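Local coordinates for protein pyridoxal kinase (Lactobacillus plantarum, PDB 3H74) that probably catalyses the ATP-dependent phosphorylation of pyridoxal to pyridoxal 5'-phosphate, as a pyridoxal kinase of the ribokinase clan, at residues A[127-132]-A[167-172]. Residues are numbered along the deposited sequence; the frame is centred on the assembly and turned at random.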
loop_
_atom_site.group_PDB
_atom_site.type_symbol
_atom_site.label_atom_id
_atom_site.label_comp_id
_atom_site.label_asym_id
_atom_site.label_seq_id
_atom_site.Cartn_x
_atom_site.Cartn_y
_atom_site.Cartn_z
ATOM N N ALA A 127 8.759 14.005 4.344
ATOM C CA ALA A 127 8.841 12.884 5.275
ATOM C C ALA A 127 8.670 11.538 4.552
ATOM O O ALA A 127 9.358 10.565 4.861
ATOM C CB ALA A 127 7.814 13.037 6.379
HETATM N N MSE A 128 7.771 11.504 3.572
HETATM C CA MSE A 128 7.536 10.294 2.793
HETATM C C MSE A 128 8.771 9.921 1.967
HETATM O O MSE A 128 9.117 8.746 1.850
HETATM C CB MSE A 128 6.328 10.477 1.884
HETATM C CG MSE A 128 5.906 9.186 1.202
HETATM SE SE MSE A 128 5.526 7.713 2.430
HETATM C CE MSE A 128 4.279 8.626 3.601
ATOM N N ARG A 129 9.456 10.927 1.414
ATOM C CA ARG A 129 10.669 10.664 0.646
ATOM C C ARG A 129 11.743 10.012 1.536
ATOM O O ARG A 129 12.417 9.201 1.094
ATOM C CB ARG A 129 11.228 11.973 0.020
ATOM C CG ARG A 129 10.396 12.565 -1.138
ATOM C CD ARG A 129 11.088 13.781 -1.743
ATOM N NE ARG A 129 10.256 14.437 -2.706
ATOM C CZ ARG A 129 9.844 15.666 -2.613
ATOM N NH1 ARG A 129 10.210 16.427 -1.619
ATOM N NH2 ARG A 129 9.104 16.158 -3.537
ATOM N N GLN A 130 11.796 10.379 2.786
ATOM C CA GLN A 130 12.714 9.705 3.718
ATOM C C GLN A 130 12.300 8.248 4.020
ATOM O O GLN A 130 13.077 7.391 4.017
ATOM C CB GLN A 130 12.817 10.471 5.042
ATOM C CG GLN A 130 11.503 11.098 5.373
ATOM C CD GLN A 130 11.141 11.299 6.884
ATOM O OE1 GLN A 130 11.586 12.339 7.477
ATOM N NE2 GLN A 130 10.326 10.349 7.470
ATOM N N LEU A 131 11.016 8.065 4.256
ATOM C CA LEU A 131 10.480 6.746 4.587
ATOM C C LEU A 131 10.658 5.735 3.440
ATOM O O LEU A 131 10.906 4.636 3.703
ATOM C CB LEU A 131 8.987 6.873 4.970
ATOM C CG LEU A 131 8.229 5.574 5.252
ATOM C CD1 LEU A 131 8.904 4.811 6.403
ATOM C CD2 LEU A 131 6.795 5.933 5.624
ATOM N N ILE A 132 10.527 6.179 2.200
ATOM C CA ILE A 132 10.659 5.267 1.061
ATOM C C ILE A 132 12.104 4.902 0.716
ATOM O O ILE A 132 12.335 3.998 -0.080
ATOM C CB ILE A 132 9.954 5.804 -0.218
ATOM C CG1 ILE A 132 10.644 7.074 -0.743
ATOM C CG2 ILE A 132 8.441 5.969 0.028
ATOM C CD1 ILE A 132 10.113 7.571 -2.076
ATOM N N GLN A 167 12.834 6.117 -9.238
ATOM C CA GLN A 167 13.625 4.995 -8.743
ATOM C C GLN A 167 14.999 5.403 -8.216
ATOM O O GLN A 167 15.555 4.731 -7.350
ATOM C CB GLN A 167 13.726 3.898 -9.796
ATOM C CG GLN A 167 14.103 2.527 -9.254
ATOM C CD GLN A 167 13.620 1.462 -10.163
ATOM O OE1 GLN A 167 12.415 1.240 -10.279
ATOM N NE2 GLN A 167 14.550 0.795 -10.841
ATOM N N ALA A 168 15.529 6.514 -8.713
ATOM C CA ALA A 168 16.827 6.994 -8.241
ATOM C C ALA A 168 16.764 7.521 -6.801
ATOM O O ALA A 168 17.797 7.657 -6.148
ATOM C CB ALA A 168 17.388 8.036 -9.187
ATOM N N GLN A 169 15.547 7.795 -6.319
ATOM C CA GLN A 169 15.274 8.169 -4.922
ATOM C C GLN A 169 15.107 6.961 -4.023
ATOM O O GLN A 169 14.656 7.079 -2.874
ATOM C CB GLN A 169 13.948 8.881 -4.828
ATOM C CG GLN A 169 13.894 10.277 -5.335
ATOM C CD GLN A 169 12.594 10.924 -4.930
ATOM O OE1 GLN A 169 12.012 10.577 -3.895
ATOM N NE2 GLN A 169 12.118 11.856 -5.740
ATOM N N LEU A 170 15.387 5.795 -4.577
ATOM C CA LEU A 170 15.307 4.563 -3.837
ATOM C C LEU A 170 16.711 3.988 -3.759
ATOM O O LEU A 170 17.590 4.360 -4.556
ATOM C CB LEU A 170 14.341 3.597 -4.534
ATOM C CG LEU A 170 12.898 4.075 -4.797
ATOM C CD1 LEU A 170 12.094 3.008 -5.537
ATOM C CD2 LEU A 170 12.160 4.499 -3.512
ATOM N N LYS A 171 16.934 3.105 -2.794
ATOM C CA LYS A 171 18.195 2.384 -2.690
ATOM C C LYS A 171 18.462 1.584 -3.969
ATOM O O LYS A 171 17.551 1.345 -4.771
ATOM C CB LYS A 171 18.173 1.446 -1.484
ATOM C CG LYS A 171 17.197 0.290 -1.632
ATOM C CD LYS A 171 17.236 -0.631 -0.443
ATOM C CE LYS A 171 16.301 -1.796 -0.661
ATOM N NZ LYS A 171 16.253 -2.667 0.537
ATOM N N THR A 172 19.714 1.178 -4.154
ATOM C CA THR A 172 20.103 0.392 -5.316
ATOM C C THR A 172 19.299 -0.912 -5.363
ATOM O O THR A 172 19.163 -1.597 -4.351
ATOM C CB THR A 172 21.621 0.081 -5.298
ATOM O OG1 THR A 172 22.352 1.269 -4.962
ATOM C CG2 THR A 172 22.083 -0.448 -6.653
HETATM O O HOH W 1 14.041 9.760 -1.306
HETATM O O HOH W 2 14.334 2.497 -1.587
#
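In the alpha/beta fold of this ribokinase-clan kinase, I132, at the C-terminal side of helix 122-131, packs against L170 in the loop between helix 159-167 and strand 175-176. A type I beta turn from Q167 to L170, closed by L170 N bonding to Q167 O, leads out of helix 159-167. It brings Q169 and L170 up to the first helix, yet no direct hydrogen bond joins the two segments; side-chain packing and two waters make the contact.

The apolar part is a leucine methyl against an isoleucine side chain. CD2 of L170 lies 4.0 Å from CD1 of I132 and also reaches the backbone, 3.5 Å from I132 O. The CG1 arm of I132 sits between its own backbone N and carbonyl carbon (chi1 66°) and then runs extended to CD1, which also meets Q169 OE1. Both I132 and L170 rest on I138 of strand 137-138, so the pair covers part of the central sheet.

Beside them, Q169 crosses R129 obliquely. Its OE1 comes to 3.8 Å from R129 CG, a contact with the aliphatic stem rather than with the charge, and the amide and guanidinium planes stand 69° apart. The polar ends of both side chains converge on a third element: Q169 NE2 and R129 NE each donate to L148 O, on helix 142-149, a shared carbonyl that ties the helix and the loop together indirectly.

Water bridges the backbones twice. The oxygen of one molecule lies 3.0 Å from R129 O and 3.2 Å from Q169 O, linking the two carbonyls; the other accepts from K171 N at 2.9 Å, and its oxygen also sits 2.9 Å from I132 O.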